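Long-range contact in manganese-binding protein (Chlamydia trachomatis, PDB 6NSI), which binds iron, manganese and nickel ions, with a preference for ferrous iron, and delivers them to the membrane permease of an ABC transporter: residues A[78-90]-A[108-120]. Numbering follows the deposited sequence.
Sequences VDLGQRLLNKNCF and RVWGAAVKEMAAA
The Phe90 ring has CG1 of Val109 over one face. The Arg108 guanidinium meets the carbonyl of Cys89 at its edge, and the nearly straight bond from Arg108 NH2 to Cys89 O is 2.7 Å long (166°). The Arg83 guanidinium carries Val78 CG1 on one face and a water at its edge.

This is a helix-helix contact in a metal-binding protein that probably belongs to the solute-binding protein 9 family. Helix 80-85 follows strand 77-79, an outermost strand of a four-stranded parallel sheet, and crosses helix 108-120 at 103°. Leu84 is a knob in a hole formed by Val109, Ala112, Ala113 and Glu116. Its CD2 lies 3.5 Å from Ala112 CB, while CD1 reaches Ala113 CB. Leu80 crosses Met117 at about a right angle, with CD2 against Met117 CG at 3.7 Å. Val78 CG2 touches Ala120 CB nearer the sheet, where Phe55 of strand 54-56 packs on both residues.

A Schellman motif ends helix 80-85, with Asn88 at C-prime. Beyond it, Phe90 also packs on Ile103, close in sequence to the iron ligand His102. The Glu116 chain bends at chi2 (-62°), which turns its carboxylate toward Lys87 NZ and the water. The water accepts from Arg83 NH1 and donates to Glu116 OE1, bridging opposite charges. Lys87 NZ forms a salt bridge with Glu116 OE2, 2.9 Å away, using the syn lone pair of that oxygen.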
loop_
_atom_site.group_PDB
_atom_site.type_symbol
_atom_site.label_atom_id
_atom_site.label_comp_id
_atom_site.label_asym_id
_atom_site.label_seq_id
_atom_site.Cartn_x
_atom_site.Cartn_y
_atom_site.Cartn_z
ATOM N N VAL A 78 -5.563 5.893 16.316
ATOM C CA VAL A 78 -4.134 6.036 16.060
ATOM C C VAL A 78 -3.982 6.273 14.559
ATOM O O VAL A 78 -4.243 5.370 13.756
ATOM C CB VAL A 78 -3.350 4.794 16.505
ATOM C CG1 VAL A 78 -1.901 4.906 16.053
ATOM C CG2 VAL A 78 -3.451 4.589 18.019
ATOM N N ASP A 79 -3.596 7.495 14.175
ATOM C CA ASP A 79 -3.440 7.892 12.772
ATOM C C ASP A 79 -1.986 7.653 12.375
ATOM O O ASP A 79 -1.115 8.510 12.551
ATOM C CB ASP A 79 -3.854 9.347 12.573
ATOM C CG ASP A 79 -3.874 9.766 11.101
ATOM O OD1 ASP A 79 -3.029 9.286 10.320
ATOM O OD2 ASP A 79 -4.726 10.602 10.737
ATOM N N LEU A 80 -1.725 6.476 11.809
ATOM C CA LEU A 80 -0.345 6.062 11.565
ATOM C C LEU A 80 0.370 7.010 10.604
ATOM O O LEU A 80 1.535 7.359 10.824
ATOM C CB LEU A 80 -0.323 4.623 11.045
ATOM C CG LEU A 80 -0.790 3.577 12.068
ATOM C CD1 LEU A 80 -1.112 2.236 11.408
ATOM C CD2 LEU A 80 0.264 3.401 13.174
ATOM N N GLY A 81 -0.311 7.444 9.538
ATOM C CA GLY A 81 0.318 8.350 8.584
ATOM C C GLY A 81 0.609 9.721 9.164
ATOM O O GLY A 81 1.628 10.342 8.837
ATOM N N GLN A 82 -0.277 10.219 10.028
ATOM C CA GLN A 82 -0.031 11.512 10.654
ATOM C C GLN A 82 1.114 11.426 11.656
ATOM O O GLN A 82 1.962 12.325 11.717
ATOM C CB GLN A 82 -1.298 12.019 11.337
ATOM C CG GLN A 82 -1.169 13.444 11.842
ATOM C CD GLN A 82 -0.814 14.415 10.730
ATOM O OE1 GLN A 82 -1.432 14.403 9.662
ATOM N NE2 GLN A 82 0.194 15.256 10.973
ATOM N N ARG A 83 1.160 10.350 12.442
ATOM C CA ARG A 83 2.267 10.171 13.377
ATOM C C ARG A 83 3.595 10.049 12.638
ATOM O O ARG A 83 4.607 10.617 13.065
ATOM C CB ARG A 83 2.010 8.951 14.256
ATOM C CG ARG A 83 0.757 9.090 15.111
ATOM C CD ARG A 83 0.736 8.089 16.246
ATOM N NE ARG A 83 -0.480 8.225 17.055
ATOM C CZ ARG A 83 -0.619 7.756 18.298
ATOM N NH1 ARG A 83 0.381 7.115 18.889
ATOM N NH2 ARG A 83 -1.761 7.927 18.952
ATOM N N LEU A 84 3.606 9.334 11.510
ATOM C CA LEU A 84 4.819 9.257 10.705
ATOM C C LEU A 84 5.181 10.621 10.126
ATOM O O LEU A 84 6.362 10.984 10.058
ATOM C CB LEU A 84 4.633 8.222 9.598
ATOM C CG LEU A 84 4.659 6.773 10.066
ATOM C CD1 LEU A 84 4.456 5.851 8.875
ATOM C CD2 LEU A 84 5.978 6.485 10.762
ATOM N N LEU A 85 4.177 11.398 9.718
ATOM C CA LEU A 85 4.449 12.738 9.213
ATOM C C LEU A 85 4.933 13.661 10.325
ATOM O O LEU A 85 5.754 14.552 10.072
ATOM C CB LEU A 85 3.202 13.314 8.534
ATOM C CG LEU A 85 3.001 12.959 7.054
ATOM C CD1 LEU A 85 1.841 13.748 6.453
ATOM C CD2 LEU A 85 4.281 13.178 6.244
ATOM N N ASN A 86 4.463 13.444 11.558
ATOM C CA ASN A 86 4.873 14.249 12.706
ATOM C C ASN A 86 6.372 14.149 12.983
ATOM O O ASN A 86 6.891 14.913 13.808
ATOM C CB ASN A 86 4.088 13.818 13.961
ATOM C CG ASN A 86 2.661 14.389 14.015
ATOM O OD1 ASN A 86 2.172 15.000 13.059
ATOM N ND2 ASN A 86 1.992 14.181 15.151
ATOM N N LYS A 87 7.079 13.230 12.321
ATOM C CA LYS A 87 8.498 13.016 12.560
ATOM C C LYS A 87 9.320 13.058 11.275
ATOM O O LYS A 87 10.484 12.637 11.291
ATOM C CB LYS A 87 8.722 11.676 13.277
ATOM C CG LYS A 87 7.907 11.509 14.555
ATOM C CD LYS A 87 7.642 10.046 14.869
ATOM C CE LYS A 87 8.469 9.572 16.056
ATOM N NZ LYS A 87 7.688 8.656 16.935
ATOM N N ASN A 88 8.757 13.570 10.177
ATOM C CA ASN A 88 9.369 13.490 8.852
ATOM C C ASN A 88 10.009 12.117 8.637
ATOM O O ASN A 88 11.110 12.011 8.081
ATOM C CB ASN A 88 10.391 14.622 8.651
ATOM C CG ASN A 88 10.403 15.165 7.209
ATOM O OD1 ASN A 88 9.583 14.786 6.368
ATOM N ND2 ASN A 88 11.334 16.063 6.932
ATOM N N CYS A 89 9.331 11.062 9.107
ATOM C CA CYS A 89 9.770 9.702 8.818
ATOM C C CYS A 89 9.790 9.438 7.321
ATOM O O CYS A 89 10.580 8.614 6.841
ATOM C CB CYS A 89 8.858 8.686 9.516
ATOM S SG CYS A 89 8.989 8.636 11.331
ATOM N N PHE A 90 8.929 10.120 6.569
ATOM C CA PHE A 90 8.904 9.978 5.123
ATOM C C PHE A 90 8.451 11.292 4.509
ATOM O O PHE A 90 7.957 12.194 5.193
ATOM C CB PHE A 90 7.996 8.819 4.679
ATOM C CG PHE A 90 6.522 9.143 4.709
ATOM C CD1 PHE A 90 5.850 9.272 5.909
ATOM C CD2 PHE A 90 5.807 9.295 3.527
ATOM C CE1 PHE A 90 4.499 9.567 5.944
ATOM C CE2 PHE A 90 4.449 9.584 3.547
ATOM C CZ PHE A 90 3.791 9.717 4.758
ATOM N N ARG A 108 10.249 0.150 4.050
ATOM C CA ARG A 108 10.909 0.957 5.076
ATOM C C ARG A 108 9.916 1.885 5.762
ATOM O O ARG A 108 9.937 2.036 6.993
ATOM C CB ARG A 108 12.052 1.764 4.472
ATOM C CG ARG A 108 12.769 2.639 5.493
ATOM C CD ARG A 108 13.479 3.803 4.822
ATOM N NE ARG A 108 12.561 4.892 4.491
ATOM C CZ ARG A 108 12.059 5.750 5.376
ATOM N NH1 ARG A 108 12.386 5.650 6.665
ATOM N NH2 ARG A 108 11.227 6.708 4.972
ATOM N N VAL A 109 9.035 2.516 4.982
ATOM C CA VAL A 109 8.022 3.383 5.573
ATOM C C VAL A 109 7.058 2.561 6.429
ATOM O O VAL A 109 6.754 2.931 7.567
ATOM C CB VAL A 109 7.300 4.186 4.466
ATOM C CG1 VAL A 109 6.219 5.107 5.052
ATOM C CG2 VAL A 109 8.311 5.014 3.657
ATOM N N TRP A 110 6.594 1.411 5.920
ATOM C CA TRP A 110 5.660 0.608 6.704
ATOM C C TRP A 110 6.326 0.041 7.955
ATOM O O TRP A 110 5.654 -0.184 8.968
ATOM C CB TRP A 110 5.068 -0.515 5.850
ATOM C CG TRP A 110 3.691 -0.945 6.324
ATOM C CD1 TRP A 110 3.302 -2.208 6.678
ATOM C CD2 TRP A 110 2.528 -0.110 6.488
ATOM N NE1 TRP A 110 1.976 -2.217 7.049
ATOM C CE2 TRP A 110 1.474 -0.945 6.934
ATOM C CE3 TRP A 110 2.270 1.254 6.287
ATOM C CZ2 TRP A 110 0.195 -0.458 7.203
ATOM C CZ3 TRP A 110 0.983 1.734 6.551
ATOM C CH2 TRP A 110 -0.028 0.880 7.003
ATOM N N GLY A 111 7.633 -0.197 7.911
ATOM C CA GLY A 111 8.344 -0.533 9.136
ATOM C C GLY A 111 8.248 0.573 10.166
ATOM O O GLY A 111 7.981 0.322 11.346
ATOM N N ALA A 112 8.464 1.820 9.733
ATOM C CA ALA A 112 8.242 2.958 10.621
ATOM C C ALA A 112 6.799 3.000 11.118
ATOM O O ALA A 112 6.550 3.267 12.299
ATOM C CB ALA A 112 8.602 4.258 9.906
ATOM N N ALA A 113 5.834 2.739 10.225
ATOM C CA ALA A 113 4.438 2.629 10.640
ATOM C C ALA A 113 4.274 1.576 11.729
ATOM O O ALA A 113 3.594 1.801 12.736
ATOM C CB ALA A 113 3.561 2.289 9.430
ATOM N N VAL A 114 4.886 0.407 11.539
ATOM C CA VAL A 114 4.788 -0.636 12.551
ATOM C C VAL A 114 5.432 -0.185 13.858
ATOM O O VAL A 114 4.947 -0.528 14.948
ATOM C CB VAL A 114 5.396 -1.939 12.008
ATOM C CG1 VAL A 114 5.555 -2.961 13.109
ATOM C CG2 VAL A 114 4.505 -2.488 10.889
ATOM N N LYS A 115 6.465 0.649 13.767
ATOM C CA LYS A 115 7.112 1.184 14.988
ATOM C C LYS A 115 6.077 1.990 15.765
ATOM O O LYS A 115 6.056 1.878 16.970
ATOM C CB LYS A 115 8.337 2.035 14.656
ATOM C CG LYS A 115 9.499 1.855 15.619
ATOM C CD LYS A 115 10.744 2.582 15.206
ATOM C CE LYS A 115 11.112 2.296 13.770
ATOM N NZ LYS A 115 11.582 0.906 13.584
ATOM N N GLU A 116 5.256 2.770 15.070
ATOM C CA GLU A 116 4.219 3.551 15.735
ATOM C C GLU A 116 3.123 2.652 16.294
ATOM O O GLU A 116 2.600 2.913 17.381
ATOM C CB GLU A 116 3.625 4.573 14.768
ATOM C CG GLU A 116 4.642 5.544 14.205
ATOM C CD GLU A 116 5.291 6.383 15.283
ATOM O OE1 GLU A 116 4.576 6.853 16.195
ATOM O OE2 GLU A 116 6.523 6.564 15.219
ATOM N N MET A 117 2.752 1.599 15.558
ATOM C CA MET A 117 1.806 0.620 16.084
ATOM C C MET A 117 2.277 0.066 17.424
ATOM O O MET A 117 1.536 0.088 18.411
ATOM C CB MET A 117 1.616 -0.525 15.095
ATOM C CG MET A 117 1.093 -0.131 13.706
ATOM S SD MET A 117 0.904 -1.639 12.736
ATOM C CE MET A 117 1.114 -1.030 11.050
ATOM N N ALA A 118 3.507 -0.454 17.468
ATOM C CA ALA A 118 4.050 -1.004 18.709
ATOM C C ALA A 118 4.017 0.020 19.834
ATOM O O ALA A 118 3.548 -0.270 20.944
ATOM C CB ALA A 118 5.478 -1.491 18.482
ATOM N N ALA A 119 4.530 1.225 19.573
ATOM C CA ALA A 119 4.549 2.249 20.611
ATOM C C ALA A 119 3.140 2.527 21.108
ATOM O O ALA A 119 2.872 2.487 22.315
ATOM C CB ALA A 119 5.203 3.524 20.081
ATOM N N ALA A 120 2.218 2.783 20.175
ATOM C CA ALA A 120 0.828 3.034 20.531
ATOM C C ALA A 120 0.247 1.889 21.351
ATOM O O ALA A 120 -0.467 2.121 22.335
ATOM C CB ALA A 120 0.002 3.251 19.260
HETATM O O HOH W 1 2.603 6.149 17.993
#